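Local coordinates for Mgp-operon protein 3 (Mycoplasma pneumoniae, PDB 6RJ1) that is a surface protein of the adhesion machinery, probably helping the bacterium attach to host cells together with the P1 adhesin, at residues A[610-618]-A[743-751]; A[886-896]-A[914-925]. All coordinates share one frame; numbering follows the deposited sequence.

Interaction 1. Residues A[610-618]-A[743-751]; sequences TLLDTFAYV and FPEAGNRRR
Asp613, in the turn of the small hairpin formed by strands 609-611 and 614-616, meets the loop 743-751 first. Its carboxylate comes up to the backbone and not to a guanidinium group: OD1 lies 3.9 Å from CA of Arg749, whose CB points away from the hairpin. The turn itself is closed by a backbone hydrogen bond from Thr614 N to Leu611 O. Thr614 brings its hydroxyl to Gly747. With OG1 turned opposite the backbone N (chi1 162°), the oxygen comes against the CA of this glycine.

Phe615 gives the largest share of the contact. The loop backbone bends around its ring: the CE2 corner has CA of Arg750 at the ring edge, near its plane, 3.7 Å away, while CE1 approaches Glu745 O obliquely at 3.4 Å. The Ala746 methyl sits beside the near side of the ring and the carbonyl: its CB is 4.2 Å from Phe615 CD1 and 3.5 Å from Phe615 O. Ala616 extends this methyl contact, with its CA 4.1 Å from Ala746 CB. Ala746 also touches Phe670 of helix 666-673, the helix on which Tyr617 packs through Phe670 and Val667, so both segments pack on this helix.

No hydrogen bond or salt bridge crosses between the segments. Phe615 O and Gly747 N are 3.2 Å apart, but their angle is poor, and Asp613 O and Asn748 O are both acceptors and cannot bond to each other. The example illustrates a surface contact in which an aromatic ring, a threonine hydroxyl and one alanine methyl fit against backbone, joining hairpin to loop by shape and van der Waals contact.

Interaction 2. Residues A[886-896]-A[914-925]; sequences KGYAVITVSRT and AALAVQNGIASS
Val893 lies beside two alanines on one sheet face, its CG1 3.8 Å from Ala915 CB and its CG2 3.9 Å from Ala917 CB. The setting is an antiparallel beta sheet with a beta bulge, in which strand 888-896 pairs with 922-924 and then 914-920, and with 862-868 on its other side. Ile891 continues the row, CG2 against Ala917 CB, and Val809 of strand 808-815 covers Val893 and both alanines.

At the bulge and past it a second apolar group forms: Val890 CG2 runs alongside Ile922 CG2, which reaches the edge of the Tyr888 ring. Ser924 CB makes a CH-pi contact over one face of that ring, 3.9 Å from its centroid. Val942 of strand 939-945 packs on both Tyr888 and Ile922.

Backbone hydrogen bonds run from Tyr888 with Ser924 to Thr896 with Ala914, where Ala914 N to Thr896 O is weak; at the bulge Val890 N makes a weak one to Ile922 O and Asn920 N a sounder one to Val890 O.

The polar edge gathers at the corner at Gly921. Asn920 CG stands between its backbone N and carbonyl carbon (chi1 59°), bringing the amide to strand 888-896. OD1 accepts from Ile922 N in an Asx turn, and ND2 donates to Thr892 OG1, which also bonds Gly961 O. OG1 lies 2.8 Å from ND2, 2° out of the amide plane, with an N-H...O angle of 164°.

Overall arrangement
The two contacts follow one another along the chain, interaction 1 closing before interaction 2 opens, and they lie well apart: their centres are 39 Å from each other and their nearest atoms about 21 Å. They share no strand or sheet. Interaction 1 is peripheral, joining the two-stranded hairpin 609-616 to the loop between strands 723-732 and 779-786 beside helix 666-673. Interaction 2 lies nearer the centre of the chain, in the sheet that also holds strands 851-857 and 862-868. Together they contrast two ways of joining chain segments in one adhesin: side chains against irregular backbone at the surface, and strand pairing, interrupted by a bulge, in a partly buried sheet.

Interaction 1. Residues A[610-618]-A[743-751]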
ATOM      1  N   THR A 610      -9.173  -8.074 -31.977  1.00 90.24           N
ATOM      2  CA  THR A 610     -10.206  -9.004 -32.433  1.00 92.73           C
ATOM      3  C   THR A 610      -9.648  -9.993 -33.442  1.00103.13           C
ATOM      4  O   THR A 610      -9.605  -9.723 -34.649  1.00102.67           O
ATOM      5  CB  THR A 610     -11.478  -8.288 -32.915  1.00100.41           C
ATOM      6  OG1 THR A 610     -11.132  -7.250 -33.835  1.00100.72           O
ATOM      7  CG2 THR A 610     -12.307  -7.738 -31.766  1.00 98.71           C
ATOM      8  N   LEU A 611      -9.203 -11.147 -32.919  1.00104.71           N
ATOM      9  CA  LEU A 611      -8.679 -12.260 -33.703  1.00106.92           C
ATOM     10  C   LEU A 611      -9.924 -12.989 -34.230  1.00116.19           C
ATOM     11  O   LEU A 611     -10.610 -13.626 -33.445  1.00116.55           O
ATOM     12  CB  LEU A 611      -7.825 -13.205 -32.811  1.00106.90           C
ATOM     13  CG  LEU A 611      -6.515 -12.658 -32.226  1.00111.18           C
ATOM     14  CD1 LEU A 611      -6.711 -12.169 -30.798  1.00111.13           C
ATOM     15  CD2 LEU A 611      -5.436 -13.726 -32.234  1.00113.17           C
ATOM     16  N   LEU A 612     -10.229 -12.858 -35.542  1.00115.99           N
ATOM     17  CA  LEU A 612     -11.381 -13.429 -36.276  1.00117.37           C
ATOM     18  C   LEU A 612     -12.767 -13.199 -35.552  1.00122.47           C
ATOM     19  O   LEU A 612     -13.524 -12.332 -35.993  1.00122.77           O
ATOM     20  CB  LEU A 612     -11.196 -14.917 -36.751  1.00117.84           C
ATOM     21  CG  LEU A 612     -10.750 -16.135 -35.847  1.00123.16           C
ATOM     22  CD1 LEU A 612      -9.336 -16.029 -35.247  1.00123.28           C
ATOM     23  CD2 LEU A 612     -11.848 -16.694 -34.955  1.00125.87           C
ATOM     24  N   ASP A 613     -13.082 -13.951 -34.477  1.00118.84           N
ATOM     25  CA  ASP A 613     -14.316 -13.872 -33.678  1.00118.59           C
ATOM     26  C   ASP A 613     -14.022 -14.259 -32.196  1.00119.43           C
ATOM     27  O   ASP A 613     -14.896 -14.754 -31.469  1.00118.84           O
ATOM     28  CB  ASP A 613     -15.416 -14.766 -34.297  1.00121.26           C
ATOM     29  CG  ASP A 613     -16.833 -14.230 -34.160  1.00135.91           C
ATOM     30  OD1 ASP A 613     -17.241 -13.892 -33.017  1.00136.75           O
ATOM     31  OD2 ASP A 613     -17.546 -14.170 -35.190  1.00142.60           O
ATOM     32  N   THR A 614     -12.767 -14.016 -31.774  1.00112.95           N
ATOM     33  CA  THR A 614     -12.232 -14.254 -30.436  1.00110.87           C
ATOM     34  C   THR A 614     -11.336 -13.086 -30.055  1.00109.21           C
ATOM     35  O   THR A 614     -10.303 -12.863 -30.686  1.00108.71           O
ATOM     36  CB  THR A 614     -11.586 -15.662 -30.279  1.00121.14           C
ATOM     37  OG1 THR A 614     -10.745 -15.668 -29.124  1.00120.52           O
ATOM     38  CG2 THR A 614     -10.763 -16.103 -31.485  1.00119.90           C
ATOM     39  N   PHE A 615     -11.757 -12.316 -29.042  1.00101.26           N
ATOM     40  CA  PHE A 615     -11.015 -11.153 -28.574  1.00 98.53           C
ATOM     41  C   PHE A 615     -10.002 -11.492 -27.486  1.00 95.37           C
ATOM     42  O   PHE A 615     -10.004 -12.597 -26.948  1.00 94.45           O
ATOM     43  CB  PHE A 615     -11.963 -10.016 -28.134  1.00100.70           C
ATOM     44  CG  PHE A 615     -13.038 -10.369 -27.130  1.00102.92           C
ATOM     45  CD1 PHE A 615     -12.741 -10.474 -25.773  1.00106.47           C
ATOM     46  CD2 PHE A 615     -14.360 -10.530 -27.531  1.00105.86           C
ATOM     47  CE1 PHE A 615     -13.738 -10.790 -24.842  1.00107.68           C
ATOM     48  CE2 PHE A 615     -15.360 -10.843 -26.599  1.00109.12           C
ATOM     49  CZ  PHE A 615     -15.041 -10.969 -25.261  1.00107.35           C
ATOM     50  N   ALA A 616      -9.115 -10.527 -27.193  1.00 86.78           N
ATOM     51  CA  ALA A 616      -8.081 -10.552 -26.158  1.00 83.65           C
ATOM     52  C   ALA A 616      -7.727  -9.097 -25.871  1.00 83.90           C
ATOM     53  O   ALA A 616      -7.800  -8.248 -26.775  1.00 83.30           O
ATOM     54  CB  ALA A 616      -6.850 -11.307 -26.638  1.00 83.92           C
ATOM     55  N   TYR A 617      -7.385  -8.793 -24.613  1.00 77.17           N
ATOM     56  CA  TYR A 617      -7.032  -7.425 -24.242  1.00 75.36           C
ATOM     57  C   TYR A 617      -5.506  -7.197 -24.210  1.00 74.04           C
ATOM     58  O   TYR A 617      -5.054  -6.122 -23.836  1.00 72.43           O
ATOM     59  CB  TYR A 617      -7.731  -7.015 -22.935  1.00 76.82           C
ATOM     60  CG  TYR A 617      -9.194  -6.678 -23.137  1.00 79.11           C
ATOM     61  CD1 TYR A 617      -9.585  -5.426 -23.605  1.00 81.34           C
ATOM     62  CD2 TYR A 617     -10.189  -7.610 -22.862  1.00 80.05           C
ATOM     63  CE1 TYR A 617     -10.929  -5.108 -23.787  1.00 82.46           C
ATOM     64  CE2 TYR A 617     -11.539  -7.306 -23.045  1.00 81.08           C
ATOM     65  CZ  TYR A 617     -11.904  -6.051 -23.506  1.00 89.32           C
ATOM     66  OH  TYR A 617     -13.232  -5.740 -23.696  1.00 90.54           O
ATOM     67  N   VAL A 618      -4.731  -8.194 -24.670  1.00 68.99           N
ATOM     68  CA  VAL A 618      -3.265  -8.174 -24.732  1.00 68.47           C
ATOM     69  C   VAL A 618      -2.785  -8.285 -26.177  1.00 73.51           C
ATOM     70  O   VAL A 618      -3.484  -8.853 -27.022  1.00 73.55           O
ATOM     71  CB  VAL A 618      -2.580  -9.261 -23.864  1.00 71.78           C
ATOM     72  CG1 VAL A 618      -1.325  -8.717 -23.209  1.00 71.57           C
ATOM     73  CG2 VAL A 618      -3.517  -9.853 -22.821  1.00 71.56           C
ATOM     74  N   PHE A 743     -17.484 -10.783 -13.944  1.00 98.94           N
ATOM     75  CA  PHE A 743     -16.107 -10.811 -14.451  1.00100.02           C
ATOM     76  C   PHE A 743     -16.065 -11.266 -15.922  1.00108.41           C
ATOM     77  O   PHE A 743     -16.748 -12.233 -16.284  1.00108.24           O
ATOM     78  CB  PHE A 743     -15.160 -11.629 -13.556  1.00101.41           C
ATOM     79  CG  PHE A 743     -15.448 -13.108 -13.453  1.00102.69           C
ATOM     80  CD1 PHE A 743     -14.828 -14.015 -14.308  1.00105.31           C
ATOM     81  CD2 PHE A 743     -16.292 -13.601 -12.465  1.00104.81           C
ATOM     82  CE1 PHE A 743     -15.082 -15.382 -14.204  1.00106.21           C
ATOM     83  CE2 PHE A 743     -16.539 -14.971 -12.355  1.00107.70           C
ATOM     84  CZ  PHE A 743     -15.933 -15.852 -13.226  1.00105.90           C
ATOM     85  N   PRO A 744     -15.351 -10.530 -16.801  1.00107.76           N
ATOM     86  CA  PRO A 744     -15.330 -10.914 -18.221  1.00108.75           C
ATOM     87  C   PRO A 744     -14.379 -12.069 -18.546  1.00115.18           C
ATOM     88  O   PRO A 744     -13.617 -12.511 -17.686  1.00114.92           O
ATOM     89  CB  PRO A 744     -14.954  -9.607 -18.940  1.00110.39           C
ATOM     90  CG  PRO A 744     -14.568  -8.629 -17.863  1.00114.26           C
ATOM     91  CD  PRO A 744     -14.519  -9.339 -16.558  1.00109.56           C
ATOM     92  N   GLU A 745     -14.449 -12.574 -19.787  1.00113.47           N
ATOM     93  CA  GLU A 745     -13.600 -13.666 -20.258  1.00114.13           C
ATOM     94  C   GLU A 745     -13.273 -13.506 -21.730  1.00119.57           C
ATOM     95  O   GLU A 745     -14.174 -13.270 -22.536  1.00119.19           O
ATOM     96  CB  GLU A 745     -14.185 -15.060 -19.928  1.00115.70           C
ATOM     97  CG  GLU A 745     -15.705 -15.141 -19.824  1.00127.10           C
ATOM     98  CD  GLU A 745     -16.242 -16.227 -18.907  1.00143.51           C
ATOM     99  OE1 GLU A 745     -17.170 -16.955 -19.329  1.00139.03           O
ATOM    100  OE2 GLU A 745     -15.739 -16.348 -17.766  1.00130.59           O
ATOM    101  N   ALA A 746     -11.976 -13.585 -22.072  1.00117.63           N
ATOM    102  CA  ALA A 746     -11.485 -13.428 -23.441  1.00118.15           C
ATOM    103  C   ALA A 746     -11.462 -14.748 -24.204  1.00124.66           C
ATOM    104  O   ALA A 746     -11.030 -15.770 -23.666  1.00123.95           O
ATOM    105  CB  ALA A 746     -10.100 -12.798 -23.436  1.00118.77           C
ATOM    106  N   GLY A 747     -11.935 -14.699 -25.448  1.00124.12           N
ATOM    107  CA  GLY A 747     -11.995 -15.840 -26.356  1.00125.32           C
ATOM    108  C   GLY A 747     -13.392 -16.332 -26.691  1.00132.58           C
ATOM    109  O   GLY A 747     -13.538 -17.404 -27.290  1.00132.46           O
ATOM    110  N   ASN A 748     -14.425 -15.544 -26.324  1.00131.21           N
ATOM    111  CA  ASN A 748     -15.837 -15.887 -26.516  1.00131.85           C
ATOM    112  C   ASN A 748     -16.348 -15.668 -27.959  1.00137.87           C
ATOM    113  O   ASN A 748     -15.705 -16.117 -28.914  1.00137.32           O
ATOM    114  CB  ASN A 748     -16.723 -15.161 -25.478  1.00131.69           C
ATOM    115  CG  ASN A 748     -16.559 -15.622 -24.040  1.00150.05           C
ATOM    116  OD1 ASN A 748     -16.637 -14.821 -23.104  1.00141.35           O
ATOM    117  ND2 ASN A 748     -16.352 -16.918 -23.817  1.00141.20           N
ATOM    118  N   ARG A 749     -17.520 -15.014 -28.099  1.00136.00           N
ATOM    119  CA  ARG A 749     -18.229 -14.766 -29.360  1.00136.35           C
ATOM    120  C   ARG A 749     -18.811 -13.327 -29.434  1.00141.88           C
ATOM    121  O   ARG A 749     -19.900 -13.129 -29.992  1.00141.70           O
ATOM    122  CB  ARG A 749     -19.338 -15.835 -29.525  1.00135.42           C
ATOM    123  CG  ARG A 749     -20.238 -15.991 -28.287  1.00140.65           C
ATOM    124  CD  ARG A 749     -21.094 -17.245 -28.311  1.00143.85           C
ATOM    125  NE  ARG A 749     -20.345 -18.443 -27.926  1.00140.93           N
ATOM    126  CZ  ARG A 749     -20.042 -19.441 -28.752  1.00146.48           C
ATOM    127  NH1 ARG A 749     -20.426 -19.401 -30.024  1.00129.58           N
ATOM    128  NH2 ARG A 749     -19.358 -20.488 -28.313  1.00126.86           N
ATOM    129  N   ARG A 750     -18.063 -12.329 -28.876  1.00139.12           N
ATOM    130  CA  ARG A 750     -18.407 -10.893 -28.760  1.00139.13           C
ATOM    131  C   ARG A 750     -19.501 -10.646 -27.695  1.00143.64           C
ATOM    132  O   ARG A 750     -19.345  -9.740 -26.868  1.00143.24           O
ATOM    133  CB  ARG A 750     -18.756 -10.235 -30.124  1.00138.81           C
ATOM    134  CG  ARG A 750     -18.970  -8.718 -30.067  1.00146.66           C
ATOM    135  CD  ARG A 750     -19.605  -8.161 -31.331  1.00153.22           C
ATOM    136  NE  ARG A 750     -20.114  -6.800 -31.129  1.00158.53           N
ATOM    137  CZ  ARG A 750     -20.621  -6.030 -32.089  1.00170.77           C
ATOM    138  NH1 ARG A 750     -21.059  -4.811 -31.805  1.00156.82           N
ATOM    139  NH2 ARG A 750     -20.688  -6.472 -33.339  1.00156.00           N
ATOM    140  N   ARG A 751     -20.587 -11.475 -27.720  1.00140.12           N
ATOM    141  CA  ARG A 751     -21.777 -11.470 -26.851  1.00162.05           C
ATOM    142  C   ARG A 751     -22.778 -10.397 -27.311  1.00187.28           C
ATOM    143  O   ARG A 751     -23.615 -10.667 -28.174  1.00144.93           O
ATOM    144  CB  ARG A 751     -21.412 -11.387 -25.341  1.00161.45           C
ATOM    145  CG  ARG A 751     -22.441 -10.749 -24.397  1.00168.95           C
ATOM    146  CD  ARG A 751     -22.155  -9.275 -24.115  1.00175.36           C
ATOM    147  NE  ARG A 751     -20.854  -9.057 -23.474  1.00179.86           N
ATOM    148  CZ  ARG A 751     -20.682  -8.817 -22.177  1.00189.92           C
ATOM    149  NH1 ARG A 751     -19.464  -8.633 -21.687  1.00173.77           N
ATOM    150  NH2 ARG A 751     -21.727  -8.755 -21.361  1.00176.10           N
TER

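Interaction 2. Residues A[886-896]-A[914-925]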
ATOM      1  N   LYS A 886     -20.089  -4.777  16.071  1.00 76.72           N
ATOM      2  CA  LYS A 886     -19.998  -5.603  17.258  1.00 76.65           C
ATOM      3  C   LYS A 886     -19.509  -6.977  16.850  1.00 79.95           C
ATOM      4  O   LYS A 886     -19.987  -7.547  15.864  1.00 79.39           O
ATOM      5  CB  LYS A 886     -21.391  -5.721  17.902  1.00 79.44           C
ATOM      6  CG  LYS A 886     -21.361  -5.843  19.409  1.00 96.13           C
ATOM      7  CD  LYS A 886     -22.480  -5.027  20.036  1.00106.48           C
ATOM      8  CE  LYS A 886     -21.966  -3.798  20.751  1.00117.08           C
ATOM      9  NZ  LYS A 886     -21.266  -2.849  19.839  1.00124.88           N
ATOM     10  N   GLY A 887     -18.571  -7.505  17.616  1.00 76.34           N
ATOM     11  CA  GLY A 887     -18.030  -8.828  17.352  1.00 76.32           C
ATOM     12  C   GLY A 887     -16.563  -8.859  17.014  1.00 80.33           C
ATOM     13  O   GLY A 887     -15.876  -7.835  17.040  1.00 80.07           O
ATOM     14  N   TYR A 888     -16.094 -10.056  16.685  1.00 76.94           N
ATOM     15  CA  TYR A 888     -14.710 -10.353  16.349  1.00 76.55           C
ATOM     16  C   TYR A 888     -14.640 -11.676  15.582  1.00 78.96           C
ATOM     17  O   TYR A 888     -15.574 -12.471  15.632  1.00 79.07           O
ATOM     18  CB  TYR A 888     -13.849 -10.438  17.638  1.00 78.22           C
ATOM     19  CG  TYR A 888     -14.382 -11.404  18.680  1.00 80.51           C
ATOM     20  CD1 TYR A 888     -15.280 -10.983  19.656  1.00 81.77           C
ATOM     21  CD2 TYR A 888     -13.983 -12.738  18.692  1.00 82.35           C
ATOM     22  CE1 TYR A 888     -15.784 -11.869  20.608  1.00 83.00           C
ATOM     23  CE2 TYR A 888     -14.483 -13.635  19.636  1.00 84.01           C
ATOM     24  CZ  TYR A 888     -15.378 -13.197  20.600  1.00 93.43           C
ATOM     25  OH  TYR A 888     -15.876 -14.097  21.528  1.00 99.25           O
ATOM     26  N   ALA A 889     -13.511 -11.923  14.919  1.00 73.73           N
ATOM     27  CA  ALA A 889     -13.233 -13.154  14.185  1.00 72.33           C
ATOM     28  C   ALA A 889     -11.727 -13.402  14.231  1.00 74.87           C
ATOM     29  O   ALA A 889     -10.948 -12.449  14.317  1.00 75.71           O
ATOM     30  CB  ALA A 889     -13.714 -13.028  12.746  1.00 72.93           C
ATOM     31  N   VAL A 890     -11.313 -14.671  14.231  1.00 69.68           N
ATOM     32  CA  VAL A 890      -9.894 -15.030  14.283  1.00 68.83           C
ATOM     33  C   VAL A 890      -9.533 -16.030  13.168  1.00 72.26           C
ATOM     34  O   VAL A 890     -10.203 -17.060  13.003  1.00 71.85           O
ATOM     35  CB  VAL A 890      -9.432 -15.515  15.693  1.00 72.44           C
ATOM     36  CG1 VAL A 890      -7.912 -15.600  15.789  1.00 72.26           C
ATOM     37  CG2 VAL A 890      -9.975 -14.619  16.802  1.00 72.21           C
ATOM     38  N   ILE A 891      -8.466 -15.717  12.414  1.00 68.04           N
ATOM     39  CA  ILE A 891      -7.935 -16.571  11.352  1.00 67.10           C
ATOM     40  C   ILE A 891      -6.605 -17.193  11.805  1.00 73.87           C
ATOM     41  O   ILE A 891      -5.777 -16.514  12.403  1.00 74.40           O
ATOM     42  CB  ILE A 891      -7.824 -15.811  10.000  1.00 68.54           C
ATOM     43  CG1 ILE A 891      -9.213 -15.694   9.327  1.00 67.97           C
ATOM     44  CG2 ILE A 891      -6.785 -16.451   9.051  1.00 68.20           C
ATOM     45  CD1 ILE A 891      -9.318 -14.732   8.129  1.00 71.30           C
ATOM     46  N   THR A 892      -6.417 -18.481  11.533  1.00 71.78           N
ATOM     47  CA  THR A 892      -5.181 -19.194  11.831  1.00 72.09           C
ATOM     48  C   THR A 892      -4.435 -19.427  10.522  1.00 77.17           C
ATOM     49  O   THR A 892      -5.033 -19.885   9.543  1.00 77.76           O
ATOM     50  CB  THR A 892      -5.475 -20.503  12.583  1.00 78.08           C
ATOM     51  OG1 THR A 892      -6.020 -20.172  13.852  1.00 79.64           O
ATOM     52  CG2 THR A 892      -4.228 -21.362  12.792  1.00 74.60           C
ATOM     53  N   VAL A 893      -3.134 -19.113  10.502  1.00 72.93           N
ATOM     54  CA  VAL A 893      -2.305 -19.356   9.329  1.00 72.34           C
ATOM     55  C   VAL A 893      -1.268 -20.441   9.664  1.00 76.77           C
ATOM     56  O   VAL A 893      -0.551 -20.328  10.654  1.00 76.12           O
ATOM     57  CB  VAL A 893      -1.713 -18.073   8.700  1.00 75.73           C
ATOM     58  CG1 VAL A 893      -0.827 -18.411   7.507  1.00 75.66           C
ATOM     59  CG2 VAL A 893      -2.822 -17.114   8.268  1.00 75.34           C
ATOM     60  N   SER A 894      -1.235 -21.510   8.864  1.00 73.66           N
ATOM     61  CA  SER A 894      -0.326 -22.635   9.066  1.00 73.36           C
ATOM     62  C   SER A 894       0.538 -22.867   7.832  1.00 77.30           C
ATOM     63  O   SER A 894       0.132 -22.521   6.729  1.00 76.03           O
ATOM     64  CB  SER A 894      -1.119 -23.898   9.389  1.00 76.99           C
ATOM     65  OG  SER A 894      -2.202 -24.102   8.493  1.00 86.75           O
ATOM     66  N   ARG A 895       1.719 -23.467   8.019  1.00 74.47           N
ATOM     67  CA  ARG A 895       2.634 -23.791   6.924  1.00 73.97           C
ATOM     68  C   ARG A 895       2.162 -25.045   6.189  1.00 81.45           C
ATOM     69  O   ARG A 895       1.631 -25.966   6.815  1.00 80.97           O
ATOM     70  CB  ARG A 895       4.047 -24.036   7.467  1.00 70.29           C
ATOM     71  CG  ARG A 895       4.817 -22.792   7.838  1.00 72.58           C
ATOM     72  CD  ARG A 895       6.186 -23.169   8.362  1.00 74.02           C
ATOM     73  NE  ARG A 895       7.051 -22.001   8.545  1.00 80.92           N
ATOM     74  CZ  ARG A 895       7.069 -21.236   9.633  1.00 83.24           C
ATOM     75  NH1 ARG A 895       6.256 -21.493  10.646  1.00 61.16           N
ATOM     76  NH2 ARG A 895       7.890 -20.200   9.709  1.00 72.43           N
ATOM     77  N   THR A 896       2.370 -25.088   4.863  1.00 81.65           N
ATOM     78  CA  THR A 896       2.046 -26.236   3.998  1.00 83.02           C
ATOM     79  C   THR A 896       3.180 -26.450   2.993  1.00 90.65           C
ATOM     80  O   THR A 896       3.881 -25.498   2.642  1.00 90.34           O
ATOM     81  CB  THR A 896       0.686 -26.069   3.267  1.00 91.40           C
ATOM     82  OG1 THR A 896       0.692 -24.897   2.456  1.00 92.01           O
ATOM     83  CG2 THR A 896      -0.521 -26.066   4.208  1.00 89.60           C
ATOM     84  N   ALA A 914       4.129 -23.014   0.846  1.00 82.06           N
ATOM     85  CA  ALA A 914       2.909 -22.226   0.987  1.00 80.93           C
ATOM     86  C   ALA A 914       2.352 -22.136   2.410  1.00 83.04           C
ATOM     87  O   ALA A 914       2.844 -22.792   3.327  1.00 82.65           O
ATOM     88  CB  ALA A 914       1.847 -22.756   0.032  1.00 81.54           C
ATOM     89  N   ALA A 915       1.331 -21.288   2.576  1.00 78.36           N
ATOM     90  CA  ALA A 915       0.610 -21.053   3.818  1.00 77.35           C
ATOM     91  C   ALA A 915      -0.864 -21.435   3.635  1.00 80.72           C
ATOM     92  O   ALA A 915      -1.324 -21.610   2.508  1.00 80.49           O
ATOM     93  CB  ALA A 915       0.731 -19.592   4.218  1.00 77.91           C
ATOM     94  N   LEU A 916      -1.597 -21.584   4.742  1.00 77.22           N
ATOM     95  CA  LEU A 916      -3.009 -21.948   4.728  1.00 76.72           C
ATOM     96  C   LEU A 916      -3.742 -21.124   5.771  1.00 79.16           C
ATOM     97  O   LEU A 916      -3.410 -21.206   6.949  1.00 78.79           O
ATOM     98  CB  LEU A 916      -3.163 -23.458   4.997  1.00 76.93           C
ATOM     99  CG  LEU A 916      -4.523 -24.077   4.685  1.00 81.92           C
ATOM    100  CD1 LEU A 916      -4.668 -24.389   3.203  1.00 82.58           C
ATOM    101  CD2 LEU A 916      -4.728 -25.328   5.484  1.00 83.75           C
ATOM    102  N   ALA A 917      -4.702 -20.297   5.328  1.00 75.72           N
ATOM    103  CA  ALA A 917      -5.496 -19.428   6.196  1.00 75.74           C
ATOM    104  C   ALA A 917      -6.897 -19.971   6.375  1.00 80.99           C
ATOM    105  O   ALA A 917      -7.569 -20.275   5.384  1.00 82.94           O
ATOM    106  CB  ALA A 917      -5.556 -18.026   5.624  1.00 76.39           C
ATOM    107  N   VAL A 918      -7.337 -20.103   7.635  1.00 76.00           N
ATOM    108  CA  VAL A 918      -8.665 -20.619   7.986  1.00 75.85           C
ATOM    109  C   VAL A 918      -9.258 -19.914   9.205  1.00 81.38           C
ATOM    110  O   VAL A 918      -8.535 -19.605  10.152  1.00 80.35           O
ATOM    111  CB  VAL A 918      -8.710 -22.170   8.183  1.00 79.05           C
ATOM    112  CG1 VAL A 918      -8.804 -22.913   6.862  1.00 78.35           C
ATOM    113  CG2 VAL A 918      -7.545 -22.686   9.026  1.00 78.99           C
ATOM    114  N   GLN A 919     -10.590 -19.709   9.191  1.00 79.08           N
ATOM    115  CA  GLN A 919     -11.365 -19.167  10.307  1.00 78.48           C
ATOM    116  C   GLN A 919     -11.343 -20.310  11.328  1.00 82.70           C
ATOM    117  O   GLN A 919     -11.857 -21.395  11.054  1.00 82.02           O
ATOM    118  CB  GLN A 919     -12.792 -18.842   9.847  1.00 79.32           C
ATOM    119  CG  GLN A 919     -13.050 -17.356   9.735  1.00 92.81           C
ATOM    120  CD  GLN A 919     -14.163 -16.897  10.651  1.00116.80           C
ATOM    121  OE1 GLN A 919     -15.156 -16.311  10.194  1.00113.14           O
ATOM    122  NE2 GLN A 919     -14.023 -17.141  11.965  1.00108.12           N
ATOM    123  N   ASN A 920     -10.633 -20.099  12.442  1.00 79.81           N
ATOM    124  CA  ASN A 920     -10.338 -21.127  13.438  1.00 79.57           C
ATOM    125  C   ASN A 920     -11.463 -21.538  14.410  1.00 83.47           C
ATOM    126  O   ASN A 920     -11.276 -22.508  15.135  1.00 83.43           O
ATOM    127  CB  ASN A 920      -9.105 -20.725  14.245  1.00 79.09           C
ATOM    128  CG  ASN A 920      -9.175 -19.412  14.995  1.00103.17           C
ATOM    129  OD1 ASN A 920     -10.228 -18.965  15.469  1.00 98.93           O
ATOM    130  ND2 ASN A 920      -8.027 -18.779  15.149  1.00 94.20           N
ATOM    131  N   GLY A 921     -12.574 -20.813  14.456  1.00 79.70           N
ATOM    132  CA  GLY A 921     -13.655 -21.133  15.385  1.00 79.07           C
ATOM    133  C   GLY A 921     -13.894 -20.086  16.456  1.00 83.79           C
ATOM    134  O   GLY A 921     -14.931 -20.119  17.127  1.00 84.12           O
ATOM    135  N   ILE A 922     -12.933 -19.153  16.638  1.00 80.18           N
ATOM    136  CA  ILE A 922     -13.085 -18.058  17.589  1.00 79.84           C
ATOM    137  C   ILE A 922     -13.732 -16.924  16.808  1.00 84.96           C
ATOM    138  O   ILE A 922     -13.068 -16.241  16.028  1.00 85.06           O
ATOM    139  CB  ILE A 922     -11.775 -17.612  18.293  1.00 82.70           C
ATOM    140  CG1 ILE A 922     -11.039 -18.791  18.968  1.00 82.83           C
ATOM    141  CG2 ILE A 922     -12.086 -16.494  19.295  1.00 83.16           C
ATOM    142  CD1 ILE A 922      -9.617 -18.475  19.516  1.00 87.01           C
ATOM    143  N   ALA A 923     -15.046 -16.788  16.955  1.00 82.51           N
ATOM    144  CA  ALA A 923     -15.840 -15.767  16.281  1.00 82.48           C
ATOM    145  C   ALA A 923     -17.082 -15.446  17.088  1.00 87.63           C
ATOM    146  O   ALA A 923     -17.549 -16.279  17.871  1.00 87.31           O
ATOM    147  CB  ALA A 923     -16.229 -16.230  14.887  1.00 82.95           C
ATOM    148  N   SER A 924     -17.589 -14.218  16.910  1.00 85.04           N
ATOM    149  CA  SER A 924     -18.791 -13.674  17.532  1.00 85.44           C
ATOM    150  C   SER A 924     -19.230 -12.436  16.759  1.00 91.13           C
ATOM    151  O   SER A 924     -18.434 -11.814  16.062  1.00 90.15           O
ATOM    152  CB  SER A 924     -18.549 -13.331  19.000  1.00 88.72           C
ATOM    153  OG  SER A 924     -19.641 -12.620  19.563  1.00 97.49           O
ATOM    154  N   SER A 925     -20.505 -12.091  16.884  1.00 90.03           N
ATOM    155  CA  SER A 925     -21.098 -10.929  16.238  1.00 90.92           C
ATOM    156  C   SER A 925     -21.882 -10.132  17.288  1.00 96.62           C
ATOM    157  O   SER A 925     -22.533  -9.143  16.953  1.00 98.30           O
ATOM    158  CB  SER A 925     -22.014 -11.377  15.101  1.00 95.19           C
ATOM    159  OG  SER A 925     -23.022 -12.258  15.575  1.00105.94           O
TER